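Local coordinates for Tubulin/ftsz, gtpase (Methanosaeta thermophila, PDB 3ZID), which binds GTP and probably hydrolyses it as a tubulin-like cytoskeletal protein, and is thought to help control cell shape, at residues Q199-L204 and G232-Y237; R42-A47 and G101-I106. All coordinates share one frame; numbering follows the deposited sequence.

Contact 1: residues Q199-L204 and G232-Y237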
# COMPACT_ATOMS: atom_id res chain seq x y z
N GLN A 199 -3.02 4.21 10.99
CA GLN A 199 -4.27 4.34 11.75
C GLN A 199 -5.29 3.35 11.22
O GLN A 199 -5.93 2.61 11.98
CB GLN A 199 -4.82 5.74 11.60
CG GLN A 199 -5.97 6.08 12.51
CD GLN A 199 -6.30 7.57 12.44
OE1 GLN A 199 -6.09 8.22 11.40
NE2 GLN A 199 -6.79 8.12 13.54
N ARG A 200 -5.40 3.30 9.89
CA ARG A 200 -6.34 2.40 9.26
C ARG A 200 -5.98 0.93 9.46
O ARG A 200 -6.86 0.13 9.73
CB ARG A 200 -6.50 2.73 7.78
CG ARG A 200 -7.36 3.98 7.58
CD ARG A 200 -7.05 4.72 6.30
NE ARG A 200 -7.31 6.15 6.45
CZ ARG A 200 -7.96 6.88 5.56
NH1 ARG A 200 -8.46 6.33 4.45
NH2 ARG A 200 -8.15 8.17 5.79
N LEU A 201 -4.69 0.58 9.39
CA LEU A 201 -4.29 -0.82 9.54
C LEU A 201 -4.54 -1.32 10.96
O LEU A 201 -4.96 -2.45 11.18
CB LEU A 201 -2.80 -1.01 9.22
CG LEU A 201 -2.35 -0.91 7.75
CD1 LEU A 201 -0.83 -1.11 7.66
CD2 LEU A 201 -3.11 -1.90 6.89
N LEU A 202 -4.24 -0.45 11.93
CA LEU A 202 -4.47 -0.77 13.33
C LEU A 202 -5.95 -0.94 13.64
O LEU A 202 -6.34 -1.85 14.37
CB LEU A 202 -3.83 0.28 14.23
CG LEU A 202 -2.31 0.08 14.31
CD1 LEU A 202 -1.65 1.27 14.99
CD2 LEU A 202 -2.00 -1.24 15.05
N PHE A 203 -6.78 -0.09 13.05
CA PHE A 203 -8.23 -0.21 13.17
C PHE A 203 -8.64 -1.56 12.54
O PHE A 203 -9.40 -2.32 13.14
CB PHE A 203 -8.89 0.99 12.46
CG PHE A 203 -10.39 1.12 12.66
CD1 PHE A 203 -11.11 0.19 13.38
CD2 PHE A 203 -11.07 2.20 12.12
CE1 PHE A 203 -12.49 0.32 13.55
CE2 PHE A 203 -12.44 2.34 12.28
CZ PHE A 203 -13.16 1.39 12.99
N LEU A 204 -8.13 -1.86 11.35
CA LEU A 204 -8.45 -3.13 10.68
C LEU A 204 -8.11 -4.37 11.54
O LEU A 204 -8.91 -5.29 11.66
CB LEU A 204 -7.72 -3.21 9.34
CG LEU A 204 -7.88 -4.51 8.54
CD1 LEU A 204 -9.35 -4.80 8.24
CD2 LEU A 204 -7.04 -4.45 7.24
N GLY A 232 -7.59 -2.92 -3.87
CA GLY A 232 -8.57 -2.13 -3.16
C GLY A 232 -7.89 -1.09 -2.33
O GLY A 232 -6.73 -0.75 -2.56
N THR A 233 -8.60 -0.60 -1.33
CA THR A 233 -8.06 0.43 -0.48
C THR A 233 -8.82 0.44 0.83
O THR A 233 -9.73 -0.37 1.02
CB THR A 233 -8.08 1.82 -1.17
OG1 THR A 233 -7.20 2.71 -0.47
CG2 THR A 233 -9.49 2.42 -1.18
N LEU A 234 -8.41 1.32 1.74
CA LEU A 234 -9.09 1.48 3.02
C LEU A 234 -9.66 2.90 3.10
O LEU A 234 -8.98 3.88 2.79
CB LEU A 234 -8.12 1.28 4.18
CG LEU A 234 -7.47 -0.09 4.28
CD1 LEU A 234 -6.51 -0.14 5.48
CD2 LEU A 234 -8.54 -1.17 4.44
N GLY A 235 -10.90 3.01 3.56
CA GLY A 235 -11.49 4.30 3.86
C GLY A 235 -11.69 4.48 5.37
O GLY A 235 -11.68 3.52 6.13
N TYR A 236 -11.84 5.71 5.81
CA TYR A 236 -11.84 5.97 7.23
C TYR A 236 -12.52 7.28 7.50
O TYR A 236 -12.41 8.21 6.72
CB TYR A 236 -10.41 6.05 7.72
CG TYR A 236 -10.23 6.27 9.19
CD1 TYR A 236 -10.18 7.54 9.75
CD2 TYR A 236 -10.07 5.18 10.04
CE1 TYR A 236 -9.98 7.71 11.11
CE2 TYR A 236 -9.87 5.34 11.37
CZ TYR A 236 -9.84 6.60 11.91
OH TYR A 236 -9.63 6.71 13.26
N TYR A 237 -13.26 7.33 8.60
CA TYR A 237 -13.81 8.58 9.08
C TYR A 237 -14.06 8.52 10.56
O TYR A 237 -14.70 7.60 11.04
CB TYR A 237 -15.11 8.91 8.37
CG TYR A 237 -15.72 10.21 8.85
CD1 TYR A 237 -15.25 11.44 8.40
CD2 TYR A 237 -16.75 10.20 9.78
CE1 TYR A 237 -15.82 12.62 8.86
CE2 TYR A 237 -17.32 11.37 10.23
CZ TYR A 237 -16.84 12.56 9.78
OH TYR A 237 -17.41 13.70 10.25
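NH1 of R200 is gripped by two backbone carbonyls. One is L234 O on strand 232-238, 3.0 Å from NH1; the other is G258 O. The bond to L234 is bent (N-H...O angle 137°). The oxygen lies in the guanidinium plane, but NH1 sits above the carbonyl plane. R200 gets there with CG beside its backbone N and the chain extended to NE. One guanidinium face is covered by Y236 CB, 3.4 Å from R200 CZ.

In the tubulin/FtsZ fold a long central helix links the GTPase domain to the second domain. Helix 186-210 holds that place; its residues 199-204 cross 232-237, on the second domain's edge strand, at 91°. Y236 CG, anti to the backbone N, brings the ring to Q199 and F203. The F203 ring meets it rim to rim, with F203 CD2 3.4 Å from Y236 CE2 and the planes at 88°. The end of Q199 crosses the Y236 ring at about a right angle, with Q199 CD 3.7 Å from Y236 CZ. R315 bonds to Y236 OH and makes a cation-pi contact with F203. On the strand, L234 CD1 packs against R200 CB at 3.7 Å and, more loosely, against L201 CD2.

Contact 2: residues R42-A47 and G101-I106; sequences RVETIA and GDFDLI
Charge is concentrated at the start of strand 42-49. R42 and E44 lie two residues apart, and both side chains leave the strand toward 101-106. They form a salt bridge, with R42 NH1 2.9 Å from E44 OE2. R42 has CG anti to its backbone N and bends at chi3 (68°), which turns NH1 toward the E44 carboxylate. E44 bends at chi2, so its carboxylate comes to meet it. Each has a further partner in R100: E44 OE1 forms a salt bridge with R100 NH1, and R42 NH1 donates to R100 O. R42 NE is held by N3 OD1. Two arginines thus share one carboxylate, which would probably favour its ionised form. R42 NH2 also lies 3.0 Å from D102 O, near the guanidinium plane.

The remaining contacts are van der Waals packing on the F103 ring. Its CE1 corner does most of the touching. E44 CG comes in at the ring edge, 3.8 Å from F103 CE1. R42 NH2 approaches obliquely, 3.5 Å from the same F103 CE1, with guanidinium and ring planes 23° apart. The E44 carboxylate is turned almost upright to the ring, at 81°. An alanine at F103 would remove this ring and would probably loosen the packing beside the R42-E44 pair.

The two segments do not pair as strands. Strand 3-9 runs between strands 42-49 and 105-111 in the parallel sheet of the GTPase domain, which has a Rossmann-like fold. L5 of that middle strand touches both E44 and F103. Residues 101-104 are the later part of the loop that leads from helix 79-98 into strand 105-111, and I46, further along its strand, packs on that helix.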
# COMPACT_ATOMS: atom_id res chain seq x y z
N ARG A 42 -1.33 -11.45 18.77
CA ARG A 42 0.10 -11.21 18.76
C ARG A 42 0.45 -10.50 17.45
O ARG A 42 0.21 -11.03 16.37
CB ARG A 42 0.81 -12.56 18.86
CG ARG A 42 2.30 -12.51 19.10
CD ARG A 42 2.79 -13.92 19.34
NE ARG A 42 2.70 -14.76 18.15
CZ ARG A 42 3.71 -14.94 17.29
NH1 ARG A 42 4.88 -14.36 17.52
NH2 ARG A 42 3.55 -15.72 16.22
N VAL A 43 1.00 -9.28 17.55
CA VAL A 43 1.44 -8.53 16.36
C VAL A 43 2.95 -8.36 16.29
O VAL A 43 3.53 -7.61 17.07
CB VAL A 43 0.80 -7.11 16.29
CG1 VAL A 43 1.17 -6.43 14.99
CG2 VAL A 43 -0.71 -7.19 16.43
N GLU A 44 3.59 -9.03 15.34
CA GLU A 44 5.02 -8.90 15.14
C GLU A 44 5.33 -7.95 13.99
O GLU A 44 4.63 -7.92 12.98
CB GLU A 44 5.65 -10.27 14.85
CG GLU A 44 5.43 -11.28 15.97
CD GLU A 44 6.45 -11.16 17.09
OE1 GLU A 44 7.30 -10.25 17.04
OE2 GLU A 44 6.39 -11.97 18.03
N THR A 45 6.38 -7.17 14.15
CA THR A 45 6.75 -6.20 13.15
C THR A 45 8.22 -6.37 12.83
O THR A 45 9.05 -6.46 13.74
CB THR A 45 6.49 -4.77 13.63
OG1 THR A 45 7.31 -4.49 14.78
CG2 THR A 45 5.03 -4.59 14.00
N ILE A 46 8.54 -6.42 11.54
CA ILE A 46 9.93 -6.40 11.11
C ILE A 46 10.10 -5.37 10.03
O ILE A 46 9.39 -5.40 9.04
CB ILE A 46 10.40 -7.75 10.57
CG1 ILE A 46 10.10 -8.86 11.57
CG2 ILE A 46 11.91 -7.72 10.28
CD1 ILE A 46 10.37 -10.23 11.01
N ALA A 47 11.01 -4.43 10.26
CA ALA A 47 11.39 -3.47 9.25
C ALA A 47 12.59 -4.04 8.49
O ALA A 47 13.63 -4.30 9.06
CB ALA A 47 11.76 -2.17 9.90
N GLY A 101 7.41 -17.62 14.69
CA GLY A 101 6.28 -18.52 14.82
C GLY A 101 5.31 -18.53 13.65
O GLY A 101 5.67 -18.22 12.52
N ASP A 102 4.08 -18.94 13.94
CA ASP A 102 3.05 -19.01 12.92
C ASP A 102 2.26 -17.73 12.88
O ASP A 102 2.17 -17.02 13.87
CB ASP A 102 2.09 -20.18 13.16
CG ASP A 102 2.59 -21.48 12.58
OD1 ASP A 102 3.41 -21.45 11.64
OD2 ASP A 102 2.17 -22.55 13.07
N PHE A 103 1.70 -17.43 11.71
CA PHE A 103 0.88 -16.24 11.51
C PHE A 103 -0.34 -16.58 10.72
O PHE A 103 -0.29 -17.38 9.79
CB PHE A 103 1.68 -15.16 10.80
CG PHE A 103 2.89 -14.75 11.55
CD1 PHE A 103 2.77 -13.97 12.69
CD2 PHE A 103 4.13 -15.21 11.16
CE1 PHE A 103 3.89 -13.61 13.41
CE2 PHE A 103 5.25 -14.85 11.86
CZ PHE A 103 5.13 -14.05 13.00
N ASP A 104 -1.45 -15.93 11.07
CA ASP A 104 -2.68 -16.09 10.33
C ASP A 104 -2.84 -14.97 9.29
O ASP A 104 -3.53 -15.12 8.29
CB ASP A 104 -3.85 -16.04 11.31
CG ASP A 104 -3.64 -16.94 12.52
OD1 ASP A 104 -3.37 -18.15 12.33
OD2 ASP A 104 -3.73 -16.43 13.66
N LEU A 105 -2.19 -13.84 9.54
CA LEU A 105 -2.41 -12.65 8.73
C LEU A 105 -1.09 -11.92 8.57
O LEU A 105 -0.42 -11.60 9.54
CB LEU A 105 -3.45 -11.75 9.43
CG LEU A 105 -3.77 -10.39 8.81
CD1 LEU A 105 -4.33 -10.55 7.41
CD2 LEU A 105 -4.77 -9.65 9.70
N ILE A 106 -0.72 -11.63 7.33
CA ILE A 106 0.56 -10.99 7.07
C ILE A 106 0.36 -9.75 6.21
O ILE A 106 -0.25 -9.82 5.14
CB ILE A 106 1.57 -11.98 6.38
CG1 ILE A 106 1.70 -13.28 7.20
CG2 ILE A 106 2.93 -11.32 6.19
CD1 ILE A 106 2.65 -14.35 6.57

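Overall arrangement
Both segments of contact 2 precede those of contact 1 in the chain. Their centres are about 18 Å apart, and their nearest atoms about 6 Å. They share no helix, strand or sheet. Contact 2 lies near the surface, at the N-terminal ends of two strands of the parallel sheet of the GTPase domain and away from the annotated sites. Contact 1 is buried and joins helix 186-210 to the four-stranded mixed sheet of the second domain. That helix also carries the GTP-binding residue N194, and the L201 side chain is about 11 Å from GDP. Contact 2 is thus packing within one domain, while contact 1 ties the nucleotide-bearing part to the next.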